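Local coordinates for protein 3-hydroxyisobutyryl-CoA hydrolase (Mycobacterium thermoresistibile, PDB 4HDT) that probably hydrolyses 3-hydroxy-2-methylpropanoyl-CoA to 3-hydroxy-2-methylpropanoate and free CoA, has a crotonase-like fold, and binds zinc ions in the crystal, at residues V19-T23 and R44-W48; F92-R96 and E345-E349; L166-L170 and T272-V276. Residues are numbered along the deposited sequence.

In the fold
Along the chain, contact 1 closes first, inside the beta-alpha-beta unit of strand 19-24, helix 35-49 and strand 56-61. Contact 2 then opens on helix 85-103 and closes only near the C-terminus, so contact 3, between helices 164-171 and 266-279, is nested within its loop. The centres of contacts 1 and 2 lie about 19 Å apart, those of 2 and 3 lie about 23 Å apart, and those of 1 and 3 lie about 33 Å apart on opposite sides of the molecular centre. Helix 85-103 links the first two: Leu45 packs on its Leu97 and Ile101. His100 of that helix, Glu49 and Glu351 bind one zinc ion, bringing both regions to a shared metal site.

Contact 1. Residues V19-T23 and R44-W48; sequences VGLLT and RLAAW
In this crotonase-like fold, strand 19-24 and helix 35-49 are the first two elements of a beta-alpha-beta unit completed by strand 56-61, and here the helix lies against one face of the sheet. Residues 19-23 are extended; residues 44-48 are helical, with Trp48 N bonded to Arg44 O at 2.9 Å. The two axes run antiparallel at 176°, 10.3 Å apart, and the closest CA pair is Gly20 with Trp48 at 7.5 Å. Arg44 comes first: its CB meets Leu22 CD2 at 4.2 Å, while its guanidinium leads away. Leu45 (m, t) follows, placing CD2 4.4 Å from CD1 of Leu22, itself m, t; it also packs on Leu97 and Ile101 of helix 85-103. One turn after Arg44, Trp48 (chi1 m, chi2 -26°) points its indole at the strand and fills the gap between helix and sheet, also touching Val13, Val15 and Val57. Its CH2 lies 3.8 Å from Leu22 CD2 and 3.7 Å from Leu21 N. Gly20 leaves room for the ring, since a CB there would clash with Trp48 CZ3. The result is a CH-pi contact, with Gly20 CA 3.7 Å from the centroid of the Trp48 six-membered ring, 18° off its normal.

Contact 2. Residues F92-R96 and E345-E349; sequences FDEYR and ELTFE
Here a C-terminal segment without regular secondary structure, residues 345-349, is laid along one side of helix 85-103. Residues 92-96 form a helical turn, with Arg96 N bonded to Phe92 O at 3.2 Å. Leu346 and Thr347 are extended (phi/psi -69/130° and -128/158°), Phe348 breaks the run at -123/19°, and Glu349 is extended again. The CA register pairs Phe92 with Leu346 at 6.3 Å and Arg96 with Phe348 at 6.2 Å.

Phe92 (chi1 t, chi2 -90°) offers a ring face to Leu346 (t, p): Leu346 CD1 is 4.1 Å from the ring centroid, 25° off the normal, a CH-pi contact. At the ring edge, Phe92 CZ lies 3.8 Å from Thr347 OG1 and Phe92 CE2 lies 3.8 Å from Glu345 O. Tyr95 (m) sets CB 3.8 Å from Leu346 CD2, and its hydroxyl leads away to Asp150 and Ser296. Arg96 (m, t, p, chi4 91°) ties down the backbone: NH1 donates to Thr347 O and to Glu349 O, both at 2.9 Å, and NH2 donates to Glu349 O at 3.1 Å. Its aliphatic part packs too, with Arg96 CG 4.0 Å from Phe348 CD2.

One guanidinium thus holds two carbonyls shortly before Glu351, which binds zinc with Glu49 and His100. The segment packs against both helix 85-103 and helix 285-299, where Leu346 rests on Leu289 and Tyr293, Phe348 touches Glu286, and Glu345 forms a salt bridge with Arg294.

Contact 3. Residues L166-L170 and T272-V276; sequences LHAAL and TLESV
Two helices pack face to face here, an apolar alpha-alpha interface between helix 164-171 and helix 266-279 of the crotonase-like domain. Their local axes pass 10.1 Å apart at a crossing angle of 145°, so they run roughly antiparallel; the nearest CA pairs are Leu166 with Leu273 and Ala169 with Thr272, each at 7.0 Å. The small Ala169 makes the hollow, and Thr272 (m) fills it, bringing CG2 to 3.6 Å from Ala169 CB while its hydroxyl turns back to Ala268 O. Leu170 (m, t) flanks this bump, with CD2 4.0 Å from Thr272 CG2 and 4.4 Å from Leu273 CB. One turn earlier, Leu166 (m, t) reaches across between Leu273 (t, p) and Val276 (t); its CD2 is 3.8 Å from Leu273 CD1. Beyond the pair, Leu157 of helix 153-158 packs on Ala169, and Ile242 of helix 239-249 on Leu170. Val276 sets both methyls against Leu166, with CG1 3.6 Å and CG2 4.3 Å from Leu166 CD2, and CG2 also lies 4.4 Å from Ala169 CB.

Contact 1. Residues V19-T23 and R44-W48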
loop_
_atom_site.group_PDB
_atom_site.type_symbol
_atom_site.label_atom_id
_atom_site.label_comp_id
_atom_site.label_asym_id
_atom_site.label_seq_id
_atom_site.Cartn_x
_atom_site.Cartn_y
_atom_site.Cartn_z
ATOM N N VAL A 19 1.612 23.837 10.300
ATOM C CA VAL A 19 1.602 22.527 9.657
ATOM C C VAL A 19 2.888 21.771 9.957
ATOM O O VAL A 19 3.990 22.271 9.702
ATOM C CB VAL A 19 1.434 22.663 8.140
ATOM C CG1 VAL A 19 1.297 21.288 7.466
ATOM C CG2 VAL A 19 0.252 23.532 7.826
ATOM N N GLY A 20 2.749 20.589 10.535
ATOM C CA GLY A 20 3.840 19.656 10.710
ATOM C C GLY A 20 4.179 19.001 9.374
ATOM O O GLY A 20 3.363 18.289 8.795
ATOM N N LEU A 21 5.409 19.221 8.918
ATOM C CA LEU A 21 5.856 18.762 7.596
ATOM C C LEU A 21 6.744 17.548 7.764
ATOM O O LEU A 21 7.752 17.591 8.501
ATOM C CB LEU A 21 6.608 19.889 6.876
ATOM C CG LEU A 21 5.857 21.205 6.796
ATOM C CD1 LEU A 21 6.819 22.321 6.412
ATOM C CD2 LEU A 21 4.695 21.095 5.830
ATOM N N LEU A 22 6.383 16.477 7.099
ATOM C CA LEU A 22 7.186 15.272 7.029
ATOM C C LEU A 22 7.528 15.081 5.560
ATOM O O LEU A 22 6.640 14.810 4.775
ATOM C CB LEU A 22 6.411 14.068 7.576
ATOM C CG LEU A 22 6.069 14.169 9.056
ATOM C CD1 LEU A 22 5.120 13.048 9.445
ATOM C CD2 LEU A 22 7.367 14.113 9.866
ATOM N N THR A 23 8.814 15.174 5.213
ATOM C CA THR A 23 9.219 14.985 3.830
ATOM C C THR A 23 10.145 13.770 3.755
ATOM O O THR A 23 11.260 13.767 4.260
ATOM C CB THR A 23 9.889 16.246 3.248
ATOM O OG1 THR A 23 9.058 17.363 3.477
ATOM C CG2 THR A 23 10.214 16.098 1.732
ATOM N N ARG A 44 7.158 11.896 15.625
ATOM C CA ARG A 44 6.633 13.225 15.326
ATOM C C ARG A 44 5.115 13.292 15.365
ATOM O O ARG A 44 4.546 14.242 15.947
ATOM C CB ARG A 44 7.156 13.789 14.002
ATOM C CG ARG A 44 8.622 14.201 14.079
ATOM C CD ARG A 44 8.843 15.386 15.033
ATOM N NE ARG A 44 9.106 15.041 16.426
ATOM C CZ ARG A 44 9.142 15.921 17.437
ATOM N NH1 ARG A 44 9.411 15.514 18.669
ATOM N NH2 ARG A 44 8.897 17.228 17.237
ATOM N N LEU A 45 4.436 12.282 14.816
ATOM C CA LEU A 45 2.985 12.262 14.965
ATOM C C LEU A 45 2.579 12.233 16.434
ATOM O O LEU A 45 1.621 12.913 16.852
ATOM C CB LEU A 45 2.372 11.050 14.269
ATOM C CG LEU A 45 2.427 11.102 12.760
ATOM C CD1 LEU A 45 1.707 9.864 12.283
ATOM C CD2 LEU A 45 1.730 12.338 12.219
ATOM N N ALA A 46 3.283 11.436 17.235
ATOM C CA ALA A 46 2.974 11.411 18.668
ATOM C C ALA A 46 3.232 12.759 19.351
ATOM O O ALA A 46 2.421 13.224 20.203
ATOM C CB ALA A 46 3.784 10.313 19.355
ATOM N N ALA A 47 4.373 13.369 19.051
ATOM C CA ALA A 47 4.728 14.642 19.660
ATOM C C ALA A 47 3.796 15.779 19.272
ATOM O O ALA A 47 3.478 16.632 20.095
ATOM C CB ALA A 47 6.152 15.016 19.317
ATOM N N TRP A 48 3.323 15.771 18.027
ATOM C CA TRP A 48 2.485 16.844 17.532
ATOM C C TRP A 48 1.013 16.690 17.907
ATOM O O TRP A 48 0.235 17.654 17.811
ATOM C CB TRP A 48 2.567 16.911 16.019
ATOM C CG TRP A 48 3.879 17.376 15.489
ATOM C CD1 TRP A 48 4.796 18.191 16.129
ATOM C CD2 TRP A 48 4.422 17.117 14.193
ATOM N NE1 TRP A 48 5.875 18.423 15.302
ATOM C CE2 TRP A 48 5.656 17.799 14.107
ATOM C CE3 TRP A 48 3.979 16.390 13.094
ATOM C CZ2 TRP A 48 6.452 17.753 12.950
ATOM C CZ3 TRP A 48 4.755 16.348 11.976
ATOM C CH2 TRP A 48 5.976 17.033 11.907
#

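Contact 2. Residues F92-R96 and E345-E349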
loop_
_atom_site.group_PDB
_atom_site.type_symbol
_atom_site.label_atom_id
_atom_site.label_comp_id
_atom_site.label_asym_id
_atom_site.label_seq_id
_atom_site.Cartn_x
_atom_site.Cartn_y
_atom_site.Cartn_z
ATOM N N PHE A 92 6.137 -4.392 12.865
ATOM C CA PHE A 92 5.459 -4.030 14.111
ATOM C C PHE A 92 5.318 -2.501 14.229
ATOM O O PHE A 92 4.229 -1.977 14.443
ATOM C CB PHE A 92 6.233 -4.636 15.298
ATOM C CG PHE A 92 5.493 -4.657 16.595
ATOM C CD1 PHE A 92 5.576 -3.609 17.472
ATOM C CD2 PHE A 92 4.762 -5.764 16.957
ATOM C CE1 PHE A 92 4.896 -3.633 18.691
ATOM C CE2 PHE A 92 4.076 -5.806 18.154
ATOM C CZ PHE A 92 4.135 -4.735 19.017
ATOM N N ASP A 93 6.409 -1.771 14.073
ATOM C CA ASP A 93 6.417 -0.323 14.151
ATOM C C ASP A 93 5.682 0.323 12.960
ATOM O O ASP A 93 4.964 1.308 13.119
ATOM C CB ASP A 93 7.857 0.200 14.233
ATOM C CG ASP A 93 8.511 -0.084 15.576
ATOM O OD1 ASP A 93 7.800 -0.233 16.631
ATOM O OD2 ASP A 93 9.776 -0.143 15.629
ATOM N N GLU A 94 5.846 -0.255 11.771
ATOM C CA GLU A 94 5.211 0.311 10.590
ATOM C C GLU A 94 3.694 0.194 10.655
ATOM O O GLU A 94 2.995 1.163 10.369
ATOM C CB GLU A 94 5.709 -0.372 9.320
ATOM C CG GLU A 94 5.165 0.236 8.030
ATOM C CD GLU A 94 5.602 -0.530 6.810
ATOM O OE1 GLU A 94 5.649 -1.774 6.911
ATOM O OE2 GLU A 94 5.884 0.074 5.754
ATOM N N TYR A 95 3.212 -0.959 11.060
ATOM C CA TYR A 95 1.763 -1.176 11.093
ATOM C C TYR A 95 1.144 -0.350 12.214
ATOM O O TYR A 95 0.041 0.175 12.075
ATOM C CB TYR A 95 1.351 -2.636 11.191
ATOM C CG TYR A 95 1.820 -3.556 10.045
ATOM C CD1 TYR A 95 2.524 -3.075 8.948
ATOM C CD2 TYR A 95 1.584 -4.898 10.107
ATOM C CE1 TYR A 95 2.990 -3.920 7.952
ATOM C CE2 TYR A 95 2.029 -5.760 9.112
ATOM C CZ TYR A 95 2.758 -5.286 8.062
ATOM O OH TYR A 95 3.220 -6.215 7.147
ATOM N N ARG A 96 1.829 -0.186 13.331
ATOM C CA ARG A 96 1.363 0.752 14.328
ATOM C C ARG A 96 1.278 2.207 13.813
ATOM O O ARG A 96 0.317 2.932 14.115
ATOM C CB ARG A 96 2.241 0.640 15.594
ATOM C CG ARG A 96 1.909 -0.615 16.420
ATOM C CD ARG A 96 3.029 -1.030 17.398
ATOM N NE ARG A 96 3.403 0.020 18.310
ATOM C CZ ARG A 96 2.865 0.227 19.521
ATOM N NH1 ARG A 96 1.880 -0.549 19.972
ATOM N NH2 ARG A 96 3.295 1.228 20.293
ATOM N N GLU A 345 1.507 -11.210 19.240
ATOM C CA GLU A 345 0.649 -10.649 18.220
ATOM C C GLU A 345 0.929 -9.143 18.114
ATOM O O GLU A 345 1.503 -8.521 19.026
ATOM C CB GLU A 345 -0.812 -10.872 18.574
ATOM C CG GLU A 345 -1.224 -12.324 18.751
ATOM C CD GLU A 345 -1.536 -13.074 17.466
ATOM O OE1 GLU A 345 -1.461 -12.527 16.364
ATOM O OE2 GLU A 345 -1.876 -14.266 17.557
ATOM N N LEU A 346 0.506 -8.537 17.004
ATOM C CA LEU A 346 0.644 -7.088 16.832
ATOM C C LEU A 346 -0.336 -6.448 17.842
ATOM O O LEU A 346 -1.502 -6.859 17.936
ATOM C CB LEU A 346 0.296 -6.698 15.386
ATOM C CG LEU A 346 0.253 -5.205 15.093
ATOM C CD1 LEU A 346 1.638 -4.612 15.209
ATOM C CD2 LEU A 346 -0.298 -4.890 13.726
ATOM N N THR A 347 0.174 -5.499 18.621
ATOM C CA THR A 347 -0.639 -4.735 19.579
ATOM C C THR A 347 -0.423 -3.231 19.375
ATOM O O THR A 347 0.567 -2.800 18.777
ATOM C CB THR A 347 -0.301 -5.115 21.038
ATOM O OG1 THR A 347 1.105 -4.926 21.272
ATOM C CG2 THR A 347 -0.664 -6.549 21.256
ATOM N N PHE A 348 -1.399 -2.437 19.840
ATOM C CA PHE A 348 -1.443 -0.996 19.536
ATOM C C PHE A 348 -1.458 -0.092 20.755
ATOM O O PHE A 348 -1.834 1.072 20.678
ATOM C CB PHE A 348 -2.666 -0.706 18.688
ATOM C CG PHE A 348 -2.651 -1.448 17.401
ATOM C CD1 PHE A 348 -3.194 -2.722 17.335
ATOM C CD2 PHE A 348 -2.125 -0.884 16.267
ATOM C CE1 PHE A 348 -3.174 -3.440 16.159
ATOM C CE2 PHE A 348 -2.118 -1.584 15.088
ATOM C CZ PHE A 348 -2.640 -2.868 15.026
ATOM N N GLU A 349 -1.049 -0.618 21.877
ATOM C CA GLU A 349 -1.137 0.162 23.087
ATOM C C GLU A 349 0.150 1.002 23.228
ATOM O O GLU A 349 1.118 0.801 22.450
ATOM C CB GLU A 349 -1.617 -0.758 24.217
ATOM C CG GLU A 349 -3.079 -1.164 23.898
ATOM C CD GLU A 349 -3.647 -2.333 24.695
ATOM O OE1 GLU A 349 -3.315 -2.453 25.881
ATOM O OE2 GLU A 349 -4.487 -3.104 24.143
#

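Contact 3. Residues L166-L170 and T272-V276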
loop_
_atom_site.group_PDB
_atom_site.type_symbol
_atom_site.label_atom_id
_atom_site.label_comp_id
_atom_site.label_asym_id
_atom_site.label_seq_id
_atom_site.Cartn_x
_atom_site.Cartn_y
_atom_site.Cartn_z
ATOM N N LEU A 166 -9.649 -6.846 -5.709
ATOM C CA LEU A 166 -9.004 -8.135 -6.039
ATOM C C LEU A 166 -8.172 -8.027 -7.287
ATOM O O LEU A 166 -7.079 -8.601 -7.396
ATOM C CB LEU A 166 -10.040 -9.267 -6.245
ATOM C CG LEU A 166 -10.776 -9.676 -5.038
ATOM C CD1 LEU A 166 -11.731 -10.829 -5.386
ATOM C CD2 LEU A 166 -9.832 -10.122 -3.964
ATOM N N HIS A 167 -8.700 -7.327 -8.288
ATOM C CA HIS A 167 -7.930 -7.095 -9.492
ATOM C C HIS A 167 -6.582 -6.421 -9.176
ATOM O O HIS A 167 -5.544 -6.880 -9.642
ATOM C CB HIS A 167 -8.779 -6.305 -10.493
ATOM C CG HIS A 167 -8.029 -5.833 -11.687
ATOM N ND1 HIS A 167 -7.705 -6.661 -12.745
ATOM C CD2 HIS A 167 -7.498 -4.622 -11.983
ATOM C CE1 HIS A 167 -7.045 -5.977 -13.650
ATOM N NE2 HIS A 167 -6.881 -4.744 -13.205
ATOM N N ALA A 168 -6.631 -5.312 -8.462
ATOM C CA ALA A 168 -5.399 -4.630 -8.106
ATOM C C ALA A 168 -4.449 -5.556 -7.322
ATOM O O ALA A 168 -3.246 -5.561 -7.582
ATOM C CB ALA A 168 -5.713 -3.369 -7.335
ATOM N N ALA A 169 -5.013 -6.350 -6.410
ATOM C CA ALA A 169 -4.187 -7.187 -5.497
ATOM C C ALA A 169 -3.561 -8.385 -6.212
ATOM O O ALA A 169 -2.414 -8.766 -5.924
ATOM C CB ALA A 169 -5.046 -7.670 -4.358
ATOM N N LEU A 170 -4.288 -9.002 -7.155
ATOM C CA LEU A 170 -3.801 -10.216 -7.814
ATOM C C LEU A 170 -2.916 -9.898 -8.987
ATOM O O LEU A 170 -1.896 -10.572 -9.214
ATOM C CB LEU A 170 -4.986 -11.105 -8.207
ATOM C CG LEU A 170 -5.801 -11.626 -7.039
ATOM C CD1 LEU A 170 -6.927 -12.521 -7.559
ATOM C CD2 LEU A 170 -5.005 -12.371 -5.973
ATOM N N THR A 272 -3.203 -13.893 -0.843
ATOM C CA THR A 272 -3.766 -12.583 -1.127
ATOM C C THR A 272 -5.286 -12.639 -1.324
ATOM O O THR A 272 -6.029 -11.840 -0.746
ATOM C CB THR A 272 -3.049 -11.910 -2.302
ATOM O OG1 THR A 272 -1.695 -11.660 -1.904
ATOM C CG2 THR A 272 -3.701 -10.578 -2.645
ATOM N N LEU A 273 -5.742 -13.594 -2.126
ATOM C CA LEU A 273 -7.175 -13.769 -2.304
ATOM C C LEU A 273 -7.875 -14.025 -0.965
ATOM O O LEU A 273 -8.892 -13.383 -0.645
ATOM C CB LEU A 273 -7.470 -14.883 -3.305
ATOM C CG LEU A 273 -8.953 -15.186 -3.599
ATOM C CD1 LEU A 273 -9.639 -13.919 -4.095
ATOM C CD2 LEU A 273 -9.049 -16.311 -4.630
ATOM N N GLU A 274 -7.305 -14.902 -0.165
ATOM C CA GLU A 274 -7.904 -15.225 1.139
ATOM C C GLU A 274 -7.840 -14.022 2.089
ATOM O O GLU A 274 -8.796 -13.779 2.841
ATOM C CB GLU A 274 -7.232 -16.438 1.754
ATOM C CG GLU A 274 -7.838 -16.914 3.053
ATOM C CD GLU A 274 -9.202 -17.567 2.915
ATOM O OE1 GLU A 274 -9.630 -17.995 1.804
ATOM O OE2 GLU A 274 -9.880 -17.627 3.961
ATOM N N SER A 275 -6.738 -13.268 2.036
ATOM C CA SER A 275 -6.579 -12.110 2.919
ATOM C C SER A 275 -7.631 -11.052 2.637
ATOM O O SER A 275 -8.231 -10.479 3.544
ATOM C CB SER A 275 -5.180 -11.508 2.761
ATOM O OG SER A 275 -4.222 -12.411 3.274
ATOM N N VAL A 276 -7.865 -10.761 1.349
ATOM C CA VAL A 276 -8.803 -9.709 1.006
ATOM C C VAL A 276 -10.214 -10.155 1.394
ATOM O O VAL A 276 -11.002 -9.376 1.935
ATOM C CB VAL A 276 -8.675 -9.314 -0.487
ATOM C CG1 VAL A 276 -9.785 -8.349 -0.874
ATOM C CG2 VAL A 276 -7.338 -8.694 -0.769
#